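Local coordinates for telomere length regulator taz1 (PDB 4ZMI), which binds double-stranded telomeric DNA and regulates telomere length and function in fission yeast, and is seen here as its helical domain alone, at residues F73-I81 with L98-D109. Residues are numbered along the deposited sequence; the frame is centred on the assembly and turned at random.
Sequences FRTIFFSYI and LKSIQFFTGLID
Gln-102 reaches from helix 95-107 to the residues 75-78 that lead into helix 78-83. Its CB sits near Thr-75 OG1; Gln-102 CG, anti to the backbone N (chi1 178°), passes 3.5 Å from Thr-75 OG1. CD and OE1 lie against Phe-78 CE1, CD at the ring edge, and Gln-102 NE2 donates to Ile-76 O at 3.2 Å. That bond is bent, 139° at the hydrogen, with the donor tilted out of the carbonyl plane. The amide stands nearly upright to the Phe-78 ring, whose faces are taken by Lys-99 CE and, on the opposite side, Ile-76 CG2. Lys-99 NZ lies over a face of the Phe-78 ring, 4.7 Å from its centroid, a cation-pi contact, while hydrogen-bonding Val-231 O. Leu-98 divides its methyls: CD2 meets Ile-76 CD1, CD1 meets Ile-81 CD1 tip to tip. One turn on from Gln-102, Thr-105 OG1 accepts from Thr-75 OG1 at 2.9 Å and donates to Gln-102 O at 2.6 Å, relaying the loop hydroxyl to the helix backbone. Replacing Thr-105 with an alanine removes the shared hydroxyl, which is likely to leave the buried Thr-75 OG1 without this acceptor and Gln-102 O with Gly-106 N but one donor fewer. Here an extended segment, with Phe-77 at the N-cap position of helix 78-83, is laid against helix 95-107 inside the all-helical domain of Taz1, assigned by sequence to the TRF family.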
loop_
_atom_site.group_PDB
_atom_site.type_symbol
_atom_site.label_atom_id
_atom_site.label_comp_id
_atom_site.label_asym_id
_atom_site.label_seq_id
_atom_site.Cartn_x
_atom_site.Cartn_y
_atom_site.Cartn_z
ATOM N N PHE A 73 8.991 6.004 -2.036
ATOM C CA PHE A 73 8.449 4.808 -1.374
ATOM C C PHE A 73 7.228 4.253 -2.101
ATOM O O PHE A 73 6.391 3.569 -1.515
ATOM C CB PHE A 73 8.226 5.058 0.131
ATOM C CG PHE A 73 9.505 5.229 0.863
ATOM C CD1 PHE A 73 10.118 6.472 0.929
ATOM C CD2 PHE A 73 10.155 4.146 1.392
ATOM C CE1 PHE A 73 11.336 6.622 1.542
ATOM C CE2 PHE A 73 11.371 4.297 2.020
ATOM C CZ PHE A 73 11.962 5.535 2.098
ATOM N N ARG A 74 7.130 4.627 -3.378
ATOM C CA ARG A 74 6.323 3.921 -4.376
ATOM C C ARG A 74 4.860 4.293 -4.389
ATOM O O ARG A 74 4.115 3.852 -5.270
ATOM C CB ARG A 74 6.463 2.403 -4.213
ATOM C CG ARG A 74 7.893 1.930 -4.318
ATOM C CD ARG A 74 8.159 0.669 -3.495
ATOM N NE ARG A 74 8.537 -0.414 -4.383
ATOM C CZ ARG A 74 7.702 -1.363 -4.771
ATOM N NH1 ARG A 74 6.464 -1.357 -4.301
ATOM N NH2 ARG A 74 8.107 -2.315 -5.604
ATOM N N THR A 75 4.442 5.091 -3.418
ATOM C CA THR A 75 3.030 5.402 -3.290
ATOM C C THR A 75 2.883 6.652 -2.420
ATOM O O THR A 75 3.869 7.288 -2.048
ATOM C CB THR A 75 2.282 4.225 -2.640
ATOM O OG1 THR A 75 0.887 4.517 -2.570
ATOM C CG2 THR A 75 2.791 4.040 -1.243
ATOM N N ILE A 76 1.644 6.990 -2.108
ATOM C CA ILE A 76 1.323 8.212 -1.402
ATOM C C ILE A 76 1.130 7.947 0.077
ATOM O O ILE A 76 0.486 6.972 0.453
ATOM C CB ILE A 76 -0.003 8.768 -1.901
ATOM C CG1 ILE A 76 0.079 9.085 -3.394
ATOM C CG2 ILE A 76 -0.402 9.979 -1.073
ATOM C CD1 ILE A 76 1.111 10.133 -3.727
ATOM N N PHE A 77 1.655 8.828 0.919
ATOM C CA PHE A 77 1.538 8.649 2.352
ATOM C C PHE A 77 0.711 9.704 3.029
ATOM O O PHE A 77 1.175 10.829 3.264
ATOM C CB PHE A 77 2.920 8.547 2.967
ATOM C CG PHE A 77 3.614 7.294 2.585
ATOM C CD1 PHE A 77 4.342 7.227 1.416
ATOM C CD2 PHE A 77 3.458 6.145 3.356
ATOM C CE1 PHE A 77 4.965 6.055 1.045
ATOM C CE2 PHE A 77 4.069 4.965 3.009
ATOM C CZ PHE A 77 4.827 4.904 1.835
ATOM N N PHE A 78 -0.515 9.320 3.367
ATOM C CA PHE A 78 -1.446 10.243 3.983
ATOM C C PHE A 78 -1.008 10.645 5.381
ATOM O O PHE A 78 -1.238 11.781 5.810
ATOM C CB PHE A 78 -2.872 9.696 3.940
ATOM C CG PHE A 78 -3.446 9.649 2.550
ATOM C CD1 PHE A 78 -3.460 8.473 1.832
ATOM C CD2 PHE A 78 -3.934 10.799 1.950
ATOM C CE1 PHE A 78 -3.961 8.434 0.548
ATOM C CE2 PHE A 78 -4.441 10.764 0.674
ATOM C CZ PHE A 78 -4.459 9.584 -0.031
ATOM N N SER A 79 -0.334 9.744 6.081
ATOM C CA SER A 79 0.212 10.131 7.374
ATOM C C SER A 79 1.261 11.226 7.208
ATOM O O SER A 79 1.358 12.115 8.029
ATOM C CB SER A 79 0.828 8.940 8.104
ATOM O OG SER A 79 1.919 8.393 7.385
ATOM N N TYR A 80 2.047 11.146 6.145
ATOM C CA TYR A 80 3.104 12.117 5.920
ATOM C C TYR A 80 2.503 13.478 5.544
ATOM O O TYR A 80 2.835 14.491 6.134
ATOM C CB TYR A 80 4.009 11.604 4.811
ATOM C CG TYR A 80 5.216 12.449 4.508
ATOM C CD1 TYR A 80 6.463 12.098 4.988
ATOM C CD2 TYR A 80 5.116 13.562 3.700
ATOM C CE1 TYR A 80 7.577 12.843 4.701
ATOM C CE2 TYR A 80 6.234 14.340 3.408
ATOM C CZ TYR A 80 7.458 13.972 3.911
ATOM O OH TYR A 80 8.563 14.709 3.610
ATOM N N ILE A 81 1.602 13.469 4.569
ATOM C CA ILE A 81 0.886 14.648 4.129
ATOM C C ILE A 81 0.121 15.328 5.260
ATOM O O ILE A 81 0.083 16.547 5.326
ATOM C CB ILE A 81 -0.098 14.291 3.021
ATOM C CG1 ILE A 81 0.668 13.827 1.782
ATOM C CG2 ILE A 81 -0.978 15.475 2.702
ATOM C CD1 ILE A 81 -0.226 13.431 0.640
ATOM N N LEU A 98 -5.935 11.654 -4.862
ATOM C CA LEU A 98 -4.779 11.000 -4.258
ATOM C C LEU A 98 -5.128 9.544 -3.964
ATOM O O LEU A 98 -4.342 8.649 -4.248
ATOM C CB LEU A 98 -4.312 11.727 -2.997
ATOM C CG LEU A 98 -3.468 12.994 -3.273
ATOM C CD1 LEU A 98 -3.297 13.828 -2.027
ATOM C CD2 LEU A 98 -2.093 12.657 -3.866
ATOM N N LYS A 99 -6.319 9.313 -3.425
ATOM C CA LYS A 99 -6.782 7.952 -3.129
ATOM C C LYS A 99 -6.779 7.093 -4.379
ATOM O O LYS A 99 -6.454 5.913 -4.316
ATOM C CB LYS A 99 -8.183 7.969 -2.555
ATOM C CG LYS A 99 -8.326 8.804 -1.312
ATOM C CD LYS A 99 -8.096 7.993 -0.057
ATOM C CE LYS A 99 -8.386 8.858 1.156
ATOM N NZ LYS A 99 -8.213 8.120 2.426
ATOM N N SER A 100 -7.129 7.688 -5.516
ATOM C CA SER A 100 -7.124 6.956 -6.773
ATOM C C SER A 100 -5.714 6.528 -7.163
ATOM O O SER A 100 -5.495 5.372 -7.511
ATOM C CB SER A 100 -7.756 7.778 -7.900
ATOM O OG SER A 100 -9.141 7.986 -7.668
ATOM N N ILE A 101 -4.763 7.454 -7.108
ATOM C CA ILE A 101 -3.376 7.142 -7.461
ATOM C C ILE A 101 -2.826 6.015 -6.565
ATOM O O ILE A 101 -2.177 5.071 -7.034
ATOM C CB ILE A 101 -2.473 8.395 -7.324
ATOM C CG1 ILE A 101 -2.962 9.508 -8.247
ATOM C CG2 ILE A 101 -1.028 8.059 -7.639
ATOM C CD1 ILE A 101 -2.860 10.881 -7.628
ATOM N N GLN A 102 -3.100 6.110 -5.275
ATOM C CA GLN A 102 -2.624 5.104 -4.339
ATOM C C GLN A 102 -3.231 3.714 -4.650
ATOM O O GLN A 102 -2.534 2.696 -4.594
ATOM C CB GLN A 102 -2.941 5.555 -2.918
ATOM C CG GLN A 102 -2.542 4.593 -1.831
ATOM C CD GLN A 102 -3.127 4.982 -0.494
ATOM O OE1 GLN A 102 -4.336 4.897 -0.293
ATOM N NE2 GLN A 102 -2.275 5.434 0.424
ATOM N N PHE A 103 -4.518 3.697 -4.996
ATOM C CA PHE A 103 -5.234 2.477 -5.404
ATOM C C PHE A 103 -4.453 1.778 -6.499
ATOM O O PHE A 103 -4.118 0.593 -6.391
ATOM C CB PHE A 103 -6.618 2.840 -5.947
ATOM C CG PHE A 103 -7.643 1.754 -5.810
ATOM C CD1 PHE A 103 -8.758 1.945 -5.010
ATOM C CD2 PHE A 103 -7.501 0.554 -6.487
ATOM C CE1 PHE A 103 -9.708 0.950 -4.875
ATOM C CE2 PHE A 103 -8.447 -0.446 -6.355
ATOM C CZ PHE A 103 -9.554 -0.247 -5.544
ATOM N N PHE A 104 -4.151 2.533 -7.552
ATOM C CA PHE A 104 -3.370 2.011 -8.665
ATOM C C PHE A 104 -2.055 1.425 -8.188
ATOM O O PHE A 104 -1.676 0.337 -8.601
ATOM C CB PHE A 104 -3.099 3.083 -9.725
ATOM C CG PHE A 104 -2.111 2.650 -10.773
ATOM C CD1 PHE A 104 -2.514 1.862 -11.833
ATOM C CD2 PHE A 104 -0.780 2.991 -10.672
ATOM C CE1 PHE A 104 -1.612 1.447 -12.786
ATOM C CE2 PHE A 104 0.126 2.570 -11.615
ATOM C CZ PHE A 104 -0.286 1.807 -12.674
ATOM N N THR A 105 -1.360 2.153 -7.317
ATOM C CA THR A 105 -0.061 1.693 -6.851
ATOM C C THR A 105 -0.221 0.434 -5.999
ATOM O O THR A 105 0.637 -0.440 -6.015
ATOM C CB THR A 105 0.720 2.794 -6.112
ATOM O OG1 THR A 105 -0.028 3.257 -4.981
ATOM C CG2 THR A 105 0.973 3.964 -7.057
ATOM N N GLY A 106 -1.327 0.341 -5.270
ATOM C CA GLY A 106 -1.656 -0.879 -4.558
ATOM C C GLY A 106 -1.937 -2.067 -5.482
ATOM O O GLY A 106 -1.269 -3.092 -5.371
ATOM N N LEU A 107 -2.902 -1.907 -6.397
ATOM C CA LEU A 107 -3.379 -2.979 -7.292
ATOM C C LEU A 107 -2.265 -3.663 -8.074
ATOM O O LEU A 107 -2.188 -4.876 -8.093
ATOM C CB LEU A 107 -4.363 -2.415 -8.308
ATOM C CG LEU A 107 -5.813 -2.865 -8.459
ATOM C CD1 LEU A 107 -6.254 -2.576 -9.914
ATOM C CD2 LEU A 107 -6.039 -4.315 -8.076
ATOM N N ILE A 108 -1.406 -2.888 -8.727
ATOM C CA ILE A 108 -0.362 -3.469 -9.579
ATOM C C ILE A 108 0.739 -4.150 -8.777
ATOM O O ILE A 108 1.554 -4.889 -9.339
ATOM C CB ILE A 108 0.323 -2.413 -10.486
ATOM C CG1 ILE A 108 1.194 -1.457 -9.674
ATOM C CG2 ILE A 108 -0.687 -1.620 -11.288
ATOM C CD1 ILE A 108 1.904 -0.449 -10.530
ATOM N N ASP A 109 0.795 -3.853 -7.479
ATOM C CA ASP A 109 1.768 -4.464 -6.581
ATOM C C ASP A 109 1.369 -5.922 -6.343
ATOM O O ASP A 109 2.178 -6.722 -5.878
ATOM C CB ASP A 109 1.853 -3.685 -5.253
ATOM C CG ASP A 109 3.052 -4.087 -4.397
ATOM O OD1 ASP A 109 4.110 -4.424 -4.958
ATOM O OD2 ASP A 109 2.936 -4.056 -3.150
#